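Local atomic coordinates of putative methyltransferase protein (Bacteroides fragilis, PDB entry 5BP9), a protein that binds S-adenosyl-L-homocysteine and probably acts as an S-adenosylmethionine-dependent methyltransferase. Residues Met38-Leu43 / Asp154-Ala159; Val150-Glu155 / Arg185-Leu190; Asn179-Phe184 / Ala256-Lys261. All coordinates share one frame; numbering follows the deposited sequence. Where two conformers were deposited one is given.

Contact 1 of 3, residues Met38-Leu43 / Asp154-Ala159; sequences MNTSLL and DERFAA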
loop_
_atom_site.group_PDB
_atom_site.type_symbol
_atom_site.label_atom_id
_atom_site.label_comp_id
_atom_site.label_asym_id
_atom_site.label_seq_id
_atom_site.Cartn_x
_atom_site.Cartn_y
_atom_site.Cartn_z
HETATM N N MSE A 38 5.514 13.675 11.351
HETATM C CA MSE A 38 4.668 12.969 10.361
HETATM C C MSE A 38 5.429 11.818 9.738
HETATM O O MSE A 38 4.852 10.752 9.552
HETATM C CB MSE A 38 4.063 13.834 9.244
HETATM C CG MSE A 38 5.094 14.615 8.445
ATOM N N ASN A 39 6.725 11.999 9.433
ATOM C CA ASN A 39 7.480 10.940 8.715
ATOM C C ASN A 39 7.809 9.703 9.538
ATOM O O ASN A 39 8.117 8.673 8.958
ATOM C CB ASN A 39 8.786 11.487 8.106
ATOM C CG ASN A 39 8.553 12.418 6.927
ATOM O OD1 ASN A 39 7.438 12.587 6.431
ATOM N ND2 ASN A 39 9.623 13.039 6.482
ATOM N N THR A 40 7.796 9.817 10.872
ATOM C CA THR A 40 8.148 8.692 11.750
ATOM C C THR A 40 6.952 8.077 12.447
ATOM O O THR A 40 7.119 7.031 13.089
ATOM C CB THR A 40 9.169 9.101 12.835
ATOM O OG1 THR A 40 8.603 10.096 13.692
ATOM C CG2 THR A 40 10.396 9.656 12.206
ATOM N N SER A 41 5.766 8.694 12.291
ATOM C CA SER A 41 4.584 8.303 13.060
ATOM C C SER A 41 4.174 6.828 12.854
ATOM O O SER A 41 4.157 6.300 11.729
ATOM C CB SER A 41 3.401 9.224 12.748
ATOM O OG SER A 41 3.133 9.246 11.354
ATOM N N LEU A 42 3.856 6.184 13.975
ATOM C CA LEU A 42 3.344 4.825 14.029
ATOM C C LEU A 42 1.941 4.861 14.626
ATOM O O LEU A 42 1.552 5.862 15.285
ATOM C CB LEU A 42 4.261 3.962 14.900
ATOM C CG LEU A 42 5.724 3.853 14.449
ATOM C CD1 LEU A 42 6.523 3.047 15.445
ATOM C CD2 LEU A 42 5.791 3.230 13.056
ATOM N N LEU A 43 1.163 3.809 14.400
ATOM C CA LEU A 43 -0.176 3.742 15.013
ATOM C C LEU A 43 -0.077 3.160 16.422
ATOM O O LEU A 43 0.532 2.141 16.617
ATOM C CB LEU A 43 -1.134 2.870 14.203
ATOM C CG LEU A 43 -1.276 3.190 12.730
ATOM C CD1 LEU A 43 -2.252 2.226 12.085
ATOM C CD2 LEU A 43 -1.728 4.621 12.505
ATOM N N ASP A 154 10.218 7.296 7.421
ATOM C CA ASP A 154 11.089 7.547 8.581
ATOM C C ASP A 154 12.502 7.809 8.063
ATOM O O ASP A 154 13.044 6.994 7.325
ATOM C CB ASP A 154 11.035 6.317 9.514
ATOM C CG ASP A 154 11.698 6.529 10.849
ATOM O OD1 ASP A 154 12.698 7.259 10.941
ATOM O OD2 ASP A 154 11.225 5.914 11.829
ATOM N N GLU A 155 13.093 8.949 8.455
ATOM C CA GLU A 155 14.450 9.292 8.037
ATOM C C GLU A 155 15.464 8.254 8.493
ATOM O O GLU A 155 16.537 8.143 7.900
ATOM C CB GLU A 155 14.852 10.672 8.570
ATOM C CG GLU A 155 14.056 11.815 7.972
ATOM C CD GLU A 155 12.758 12.149 8.692
ATOM O OE1 GLU A 155 12.345 11.411 9.658
ATOM O OE2 GLU A 155 12.158 13.177 8.274
ATOM N N ARG A 156 15.154 7.536 9.585
ATOM C CA ARG A 156 16.044 6.500 10.115
ATOM C C ARG A 156 15.920 5.142 9.417
ATOM O O ARG A 156 16.730 4.269 9.664
ATOM C CB ARG A 156 15.810 6.297 11.624
ATOM C CG ARG A 156 15.918 7.551 12.492
ATOM C CD ARG A 156 15.257 7.327 13.851
ATOM N NE ARG A 156 13.824 7.021 13.740
ATOM C CZ ARG A 156 13.044 6.608 14.741
ATOM N NH1 ARG A 156 13.538 6.449 15.968
ATOM N NH2 ARG A 156 11.753 6.354 14.519
ATOM N N PHE A 157 14.897 4.943 8.582
ATOM C CA PHE A 157 14.710 3.679 7.858
ATOM C C PHE A 157 15.643 3.693 6.653
ATOM O O PHE A 157 15.454 4.475 5.700
ATOM C CB PHE A 157 13.243 3.510 7.409
ATOM C CG PHE A 157 12.995 2.312 6.524
ATOM C CD1 PHE A 157 13.460 1.041 6.879
ATOM C CD2 PHE A 157 12.248 2.437 5.353
ATOM C CE1 PHE A 157 13.232 -0.060 6.070
ATOM C CE2 PHE A 157 12.026 1.337 4.539
ATOM C CZ PHE A 157 12.514 0.085 4.902
ATOM N N ALA A 158 16.651 2.833 6.701
ATOM C CA ALA A 158 17.714 2.826 5.700
ATOM C C ALA A 158 18.052 1.387 5.421
ATOM O O ALA A 158 18.422 0.643 6.336
ATOM C CB ALA A 158 18.945 3.570 6.217
ATOM N N ALA A 159 17.874 1.020 4.166
ATOM C CA ALA A 159 18.105 -0.316 3.624
ATOM C C ALA A 159 17.932 -0.172 2.127
ATOM O O ALA A 159 17.356 0.814 1.680
ATOM C CB ALA A 159 17.133 -1.328 4.196
HETATM O O HOH W 1 8.805 4.711 11.928
#

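Contact 2 of 3, residues Val150-Glu155 / Arg185-Leu190; sequences VNLFDE and RKMKQL. With SAH (S-adenosyl-L-homocysteine), chain D.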
loop_
_atom_site.group_PDB
_atom_site.type_symbol
_atom_site.label_atom_id
_atom_site.label_comp_id
_atom_site.label_asym_id
_atom_site.label_seq_id
_atom_site.Cartn_x
_atom_site.Cartn_y
_atom_site.Cartn_z
ATOM N N VAL A 150 7.670 0.047 11.103
ATOM C CA VAL A 150 8.338 1.271 10.733
ATOM C C VAL A 150 7.574 1.935 9.586
ATOM O O VAL A 150 6.940 1.284 8.754
ATOM C CB VAL A 150 9.833 1.019 10.427
ATOM C CG1 VAL A 150 9.976 0.123 9.204
ATOM C CG2 VAL A 150 10.606 2.339 10.288
ATOM N N ASN A 151 7.593 3.262 9.642
ATOM C CA ASN A 151 6.979 4.111 8.620
ATOM C C ASN A 151 7.954 4.223 7.444
ATOM O O ASN A 151 9.118 4.557 7.650
ATOM C CB ASN A 151 6.698 5.496 9.210
ATOM C CG ASN A 151 5.811 6.358 8.329
ATOM O OD1 ASN A 151 6.041 6.488 7.129
ATOM N ND2 ASN A 151 4.809 6.982 8.933
ATOM N N LEU A 152 7.476 3.966 6.215
ATOM C CA LEU A 152 8.286 4.097 5.016
ATOM C C LEU A 152 9.102 5.392 4.975
ATOM O O LEU A 152 10.250 5.391 4.520
ATOM C CB LEU A 152 7.356 4.037 3.779
ATOM C CG LEU A 152 8.001 4.252 2.403
ATOM C CD1 LEU A 152 8.924 3.099 2.077
ATOM C CD2 LEU A 152 6.942 4.414 1.329
ATOM N N PHE A 153 8.488 6.492 5.440
ATOM C CA PHE A 153 9.077 7.818 5.327
ATOM C C PHE A 153 10.055 8.188 6.452
ATOM O O PHE A 153 10.684 9.259 6.401
ATOM C CB PHE A 153 7.979 8.863 5.204
ATOM C CG PHE A 153 7.122 8.666 3.999
ATOM C CD1 PHE A 153 7.651 8.863 2.726
ATOM C CD2 PHE A 153 5.815 8.246 4.121
ATOM C CE1 PHE A 153 6.870 8.650 1.614
ATOM C CE2 PHE A 153 5.032 8.044 3.007
ATOM C CZ PHE A 153 5.550 8.256 1.756
ATOM N N ASP A 154 10.218 7.296 7.421
ATOM C CA ASP A 154 11.089 7.547 8.581
ATOM C C ASP A 154 12.502 7.809 8.063
ATOM O O ASP A 154 13.044 6.994 7.325
ATOM C CB ASP A 154 11.035 6.317 9.514
ATOM C CG ASP A 154 11.698 6.529 10.849
ATOM O OD1 ASP A 154 12.698 7.259 10.941
ATOM O OD2 ASP A 154 11.225 5.914 11.829
ATOM N N GLU A 155 13.093 8.949 8.455
ATOM C CA GLU A 155 14.450 9.292 8.037
ATOM C C GLU A 155 15.464 8.254 8.493
ATOM O O GLU A 155 16.537 8.143 7.900
ATOM C CB GLU A 155 14.852 10.672 8.570
ATOM C CG GLU A 155 14.056 11.815 7.972
ATOM C CD GLU A 155 12.758 12.149 8.692
ATOM O OE1 GLU A 155 12.345 11.411 9.658
ATOM O OE2 GLU A 155 12.158 13.177 8.274
ATOM N N ARG A 185 12.195 11.111 -3.291
ATOM C CA ARG A 185 13.454 11.220 -2.539
ATOM C C ARG A 185 13.713 9.972 -1.714
ATOM O O ARG A 185 14.839 9.475 -1.692
ATOM C CB ARG A 185 13.499 12.443 -1.635
ATOM C CG ARG A 185 13.711 13.744 -2.378
ATOM C CD ARG A 185 14.086 14.878 -1.432
ATOM N NE ARG A 185 13.027 15.264 -0.490
ATOM C CZ ARG A 185 12.013 16.100 -0.736
ATOM N NH1 ARG A 185 11.842 16.653 -1.926
ATOM N NH2 ARG A 185 11.146 16.382 0.233
ATOM N N LYS A 186 12.679 9.452 -1.065
ATOM C CA LYS A 186 12.843 8.244 -0.273
ATOM C C LYS A 186 13.155 7.045 -1.175
ATOM O O LYS A 186 13.995 6.203 -0.848
ATOM C CB LYS A 186 11.597 7.969 0.580
ATOM C CG LYS A 186 11.752 6.812 1.558
ATOM C CD LYS A 186 12.571 7.256 2.763
ATOM C CE LYS A 186 13.181 6.094 3.494
ATOM N NZ LYS A 186 13.879 6.568 4.718
HETATM N N MSE A 187 12.490 6.978 -2.322
HETATM C CA MSE A 187 12.740 5.885 -3.267
HETATM C C MSE A 187 14.165 5.870 -3.780
HETATM O O MSE A 187 14.784 4.802 -3.882
HETATM C CB MSE A 187 11.781 5.945 -4.463
HETATM C CG MSE A 187 10.307 5.752 -4.139
HETATM SE SE MSE A 187 9.912 3.981 -3.383
HETATM C CE MSE A 187 9.836 4.536 -1.564
ATOM N N LYS A 188 14.722 7.044 -4.044
ATOM C CA LYS A 188 16.130 7.137 -4.421
ATOM C C LYS A 188 17.054 6.545 -3.345
ATOM O O LYS A 188 18.069 5.930 -3.698
ATOM C CB LYS A 188 16.529 8.581 -4.718
ATOM C CG LYS A 188 15.952 9.103 -6.009
ATOM C CD LYS A 188 16.331 10.563 -6.230
ATOM N N GLN A 189 16.726 6.746 -2.058
ATOM C CA GLN A 189 17.541 6.206 -0.965
ATOM C C GLN A 189 17.431 4.689 -0.840
ATOM O O GLN A 189 18.356 4.027 -0.391
ATOM C CB GLN A 189 17.118 6.811 0.383
ATOM C CG GLN A 189 17.220 8.336 0.550
ATOM C CD GLN A 189 16.347 8.853 1.727
ATOM O OE1 GLN A 189 15.692 9.895 1.622
ATOM N NE2 GLN A 189 16.324 8.110 2.836
ATOM N N LEU A 190 16.257 4.154 -1.178
ATOM C CA LEU A 190 15.954 2.741 -0.970
ATOM C C LEU A 190 16.229 1.813 -2.144
ATOM O O LEU A 190 16.283 0.593 -1.951
ATOM C CB LEU A 190 14.465 2.595 -0.566
ATOM C CG LEU A 190 14.002 3.218 0.754
ATOM C CD1 LEU A 190 12.516 2.983 0.923
ATOM C CD2 LEU A 190 14.800 2.686 1.956
HETATM N N SAH D . -0.563 -4.531 1.463
HETATM C CA SAH D . -1.648 -5.076 2.367
HETATM C CB SAH D . -2.382 -4.006 3.190
HETATM C CG SAH D . -2.950 -2.824 2.404
HETATM S SD SAH D . -3.691 -1.647 3.498
HETATM C C SAH D . -2.665 -5.844 1.568
HETATM O O SAH D . -2.604 -5.888 0.343
HETATM O OXT SAH D . -3.592 -6.458 2.094
HETATM C "C5'" SAH D . -2.400 -0.441 3.669
HETATM C "C4'" SAH D . -1.393 -0.805 4.753
HETATM O "O4'" SAH D . -0.348 0.190 4.744
HETATM C "C3'" SAH D . -1.921 -0.841 6.186
HETATM O "O3'" SAH D . -1.558 -2.093 6.812
HETATM C "C2'" SAH D . -1.275 0.369 6.853
HETATM O "O2'" SAH D . -1.092 0.273 8.252
HETATM C "C1'" SAH D . 0.026 0.499 6.095
HETATM N N9 SAH D . 0.677 1.819 6.085
HETATM C C8 SAH D . 0.073 3.011 5.952
HETATM N N7 SAH D . 0.887 4.022 5.911
HETATM C C5 SAH D . 2.139 3.446 6.002
HETATM C C6 SAH D . 3.440 3.969 6.021
HETATM N N6 SAH D . 3.704 5.283 5.922
HETATM N N1 SAH D . 4.484 3.102 6.134
HETATM C C2 SAH D . 4.219 1.782 6.240
HETATM N N3 SAH D . 3.017 1.180 6.228
HETATM C C4 SAH D . 2.005 2.065 6.119
#

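Contact 3 of 3, residues Asn179-Phe184 / Ala256-Lys261; sequences NMPLFF and ADNGFK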
loop_
_atom_site.group_PDB
_atom_site.type_symbol
_atom_site.label_atom_id
_atom_site.label_comp_id
_atom_site.label_asym_id
_atom_site.label_seq_id
_atom_site.Cartn_x
_atom_site.Cartn_y
_atom_site.Cartn_z
ATOM N N ASN A 179 3.030 15.318 -1.624
ATOM C CA ASN A 179 4.050 14.404 -1.081
ATOM C C ASN A 179 4.853 13.637 -2.125
ATOM O O ASN A 179 5.703 12.837 -1.768
ATOM C CB ASN A 179 3.391 13.422 -0.132
ATOM C CG ASN A 179 2.910 14.089 1.130
ATOM O OD1 ASN A 179 3.401 15.169 1.512
ATOM N ND2 ASN A 179 1.967 13.453 1.804
HETATM N N MSE A 180 4.599 13.883 -3.414
HETATM C CA MSE A 180 5.361 13.184 -4.450
HETATM C C MSE A 180 6.864 13.424 -4.377
HETATM O O MSE A 180 7.626 12.454 -4.492
HETATM C CB MSE A 180 4.823 13.451 -5.860
HETATM C CG MSE A 180 3.500 12.739 -6.091
HETATM SE SE MSE A 180 3.868 10.821 -6.388
HETATM C CE MSE A 180 2.039 10.373 -6.342
ATOM N N PRO A 181 7.328 14.672 -4.172
ATOM C CA PRO A 181 8.787 14.864 -4.071
ATOM C C PRO A 181 9.410 14.067 -2.896
ATOM O O PRO A 181 10.443 13.413 -3.076
ATOM C CB PRO A 181 8.935 16.387 -3.949
ATOM C CG PRO A 181 7.708 16.931 -4.630
ATOM C CD PRO A 181 6.622 15.971 -4.259
ATOM N N LEU A 182 8.775 14.090 -1.721
ATOM C CA LEU A 182 9.254 13.319 -0.567
ATOM C C LEU A 182 9.303 11.845 -0.900
ATOM O O LEU A 182 10.276 11.160 -0.584
ATOM C CB LEU A 182 8.334 13.540 0.641
ATOM C CG LEU A 182 8.622 12.741 1.917
ATOM C CD1 LEU A 182 9.817 13.314 2.665
ATOM C CD2 LEU A 182 7.388 12.718 2.807
ATOM N N PHE A 183 8.234 11.357 -1.534
ATOM C CA PHE A 183 8.172 9.950 -1.907
ATOM C C PHE A 183 9.356 9.554 -2.805
ATOM O O PHE A 183 10.042 8.563 -2.537
ATOM C CB PHE A 183 6.827 9.658 -2.587
ATOM C CG PHE A 183 6.758 8.286 -3.189
ATOM C CD1 PHE A 183 6.750 7.167 -2.367
ATOM C CD2 PHE A 183 6.769 8.107 -4.552
ATOM C CE1 PHE A 183 6.750 5.893 -2.914
ATOM C CE2 PHE A 183 6.723 6.831 -5.109
ATOM C CZ PHE A 183 6.743 5.714 -4.294
ATOM N N PHE A 184 9.584 10.315 -3.884
ATOM C CA PHE A 184 10.647 9.967 -4.808
ATOM C C PHE A 184 12.037 10.149 -4.204
ATOM O O PHE A 184 12.946 9.385 -4.516
ATOM C CB PHE A 184 10.474 10.697 -6.136
ATOM C CG PHE A 184 9.367 10.101 -6.976
ATOM C CD1 PHE A 184 9.489 8.789 -7.442
ATOM C CD2 PHE A 184 8.212 10.802 -7.288
ATOM C CE1 PHE A 184 8.477 8.198 -8.199
ATOM C CE2 PHE A 184 7.227 10.229 -8.076
ATOM C CZ PHE A 184 7.337 8.918 -8.514
ATOM N N ALA A 256 8.196 11.804 -13.759
ATOM C CA ALA A 256 9.107 12.559 -14.618
ATOM C C ALA A 256 9.670 13.828 -13.969
ATOM O O ALA A 256 10.863 14.124 -14.110
ATOM C CB ALA A 256 8.452 12.882 -15.944
ATOM N N ASP A 257 8.842 14.509 -13.185
ATOM C CA ASP A 257 9.232 15.743 -12.484
ATOM C C ASP A 257 10.265 15.512 -11.377
ATOM O O ASP A 257 10.899 16.464 -10.925
ATOM C CB ASP A 257 7.989 16.374 -11.852
ATOM C CG ASP A 257 8.173 17.813 -11.507
ATOM O OD1 ASP A 257 8.745 18.568 -12.327
ATOM O OD2 ASP A 257 7.729 18.196 -10.408
ATOM N N ASN A 258 10.416 14.257 -10.945
ATOM C CA ASN A 258 11.260 13.865 -9.825
ATOM C C ASN A 258 12.338 12.855 -10.212
ATOM O O ASN A 258 12.920 12.187 -9.363
ATOM C CB ASN A 258 10.342 13.327 -8.716
ATOM C CG ASN A 258 9.575 14.436 -8.035
ATOM O OD1 ASN A 258 10.145 15.171 -7.224
ATOM N ND2 ASN A 258 8.290 14.588 -8.369
ATOM N N GLY A 259 12.645 12.793 -11.507
ATOM C CA GLY A 259 13.756 11.989 -11.999
ATOM C C GLY A 259 13.485 10.502 -12.102
ATOM O O GLY A 259 14.416 9.711 -12.069
ATOM N N PHE A 260 12.210 10.129 -12.248
ATOM C CA PHE A 260 11.777 8.745 -12.406
ATOM C C PHE A 260 11.068 8.593 -13.742
ATOM O O PHE A 260 10.597 9.566 -14.327
ATOM C CB PHE A 260 10.867 8.261 -11.234
ATOM C CG PHE A 260 11.639 7.852 -9.985
ATOM C CD1 PHE A 260 12.303 8.808 -9.222
ATOM C CD2 PHE A 260 11.732 6.527 -9.611
ATOM C CE1 PHE A 260 13.042 8.456 -8.100
ATOM C CE2 PHE A 260 12.471 6.160 -8.480
ATOM C CZ PHE A 260 13.129 7.131 -7.729
ATOM N N LYS A 261 10.996 7.354 -14.193
ATOM C CA LYS A 261 10.242 6.944 -15.390
ATOM C C LYS A 261 9.135 6.002 -14.912
ATOM O O LYS A 261 9.392 5.124 -14.080
ATOM C CB LYS A 261 11.154 6.203 -16.386
ATOM C CG LYS A 261 10.445 5.709 -17.637
HETATM O O HOH W 2 11.992 14.190 -5.397
#

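Contact 1 of 3, residues Met38-Leu43 / Asp154-Ala159
The Thr40 methyl CG2 lies over one face of the Asp154 carboxylate, 3.6 Å from Asp154 OD1, and the rim of that carboxylate meets the edge of the Arg156 guanidinium in plane. The amide of Asn39 meets the Glu155 carboxylate with the two planes turned 41° apart.

Asp154 heads an Asx turn inside a type I beta turn, in the loop that follows strand 147-149 of the Rossmann-like methyltransferase sheet. Its OD1 accepts from Arg156 N on the anti side, tilted out of the carboxylate plane, and, through its syn lone pair, from Arg156 NE at 3.0 Å, an almost straight bond (174°). Arg156 NH2 takes the syn lone pair of Asp154 OD2, so the guanidinium grips the carboxylate side-on with two nitrogens. This double grip, added to the turn bond, fixes the rotation of the acid. The charge on Arg156 probably favours the ionised form of Asp154.

Across the contact, the one direct hydrogen bond runs from Asn39 ND2 to Glu155 OE2, 3.1 Å. The donor arrives from above the carboxylate plane, 55° out of it. Glu155 is bent at its second torsion, which carries its acid end back towards Asn39. Thr40 turns CG2 anti to its carbonyl carbon, which sets the methyl over the Asp154 carboxylate and beside Glu155 OE1, whereas its OG1 bonds to Ser37. The backbones come close as well, but Asn39 O and Asp154 N meet at too poor an angle for a hydrogen bond. A water supplies a second polar link, donating to Thr40 O and, at 2.7 Å, to Asp154 OD2.

Contact 2 of 3, residues Val150-Glu155 / Arg185-Leu190
Lys186 reaches from helix 180-190 alongside the carbonyl of Leu152, while the branched end of Leu152 turns to the apolar side of the same helix. The loop Val150-Glu155 belongs to the adenine-binding part of a Rossmann-like methyltransferase fold, and Asn151 and Leu152 bind the S-adenosyl-L-homocysteine seen here.

Leu152 crosses Met187, a selenomethionine, at about a right angle, with Leu152 CD1 4.0 Å from Met187 CE. Against Leu190 the crossing is oblique, CD1 to CD1. On the loop's own side, Leu152 CD2 covers one face of the Phe153 ring, offset towards its rim. The backbone of the same leucine serves the ligand: Leu152 N donates to N1 of the adenine at 3.1 Å, nearly straight at 174°. Asn151 OD1 accepts from Phe153 N, closing an Asx turn, and weakly from adenine N6.

Lys186 starts with CG anti to its backbone N (chi1 -173°), and the bend at chi2 lays the chain along the loop, with Lys186 CE 3.2 Å from Leu152 O. Its ammonium also bonds to Phe157 O. Across the contact, Lys186 NZ donates to Asp154 O at 2.8 Å, tilted 34° from the carbonyl plane.

Contact 3 of 3, residues Asn179-Phe184 / Ala256-Lys261
The turn between helix 248-257 and strand 260-267 meets the opening turns of helix 180-190 through Asn258 and Phe260, on a flank of the mixed sheet of the methyltransferase fold. Two phenylalanines and one asparagine carry the contact. The rings of Phe184 and Phe260 lie 4.6 Å apart between centroids, with their planes inclined by 37°, an inclined pair intermediate between parallel and perpendicular. Phe184 CD1 sits over one face of the Phe260 ring, displaced towards the rim, and approaches Phe260 CD1 to 3.3 Å, which marks tight packing. Phe183 CD2 covers the centre of the Phe184 face opposite Phe260.

Asn258 crosses Phe184 at about a right angle, with Asn258 CB 3.6 Å from Phe184 CD2 and the amide plane 21° from that of the ring. Its CG stands anti to the carbonyl carbon (chi1 -73°), which brings OD1 beside Pro181, 3.4 Å from Pro181 CA. A water joins the two segments here, donating to Pro181 O at 2.9 Å and to Asn258 OD1 at 2.8 Å. The other end of the amide, ND2, is held by Tyr254 O.

Phe260 also packs on Ala255 of helix 248-257, on Met187 and Lys188 of helix 180-190, and on Val279 of strand 272-279, which pairs antiparallel with strand 260-267.

Contact 1 is a surface contact, whereas contacts 2 and 3 are largely buried. Contacts 1 and 2 share Asp154 and Glu155 and have centres 7 Å apart, meeting the same loop from two directions, Met38-Leu43 approaching from one and helix 180-190 from the other. Contacts 2 and 3 divide that helix, its later turns facing the ligand-binding loop and its earlier turns the 256-261 segment. Chemistry follows place. Contact 1 relies on charged and amide groups with a bridging water, contact 2 combines a lysine-to-carbonyl bond with aliphatic packing, and contact 3 is mainly aromatic, with no direct hydrogen bond between its segments.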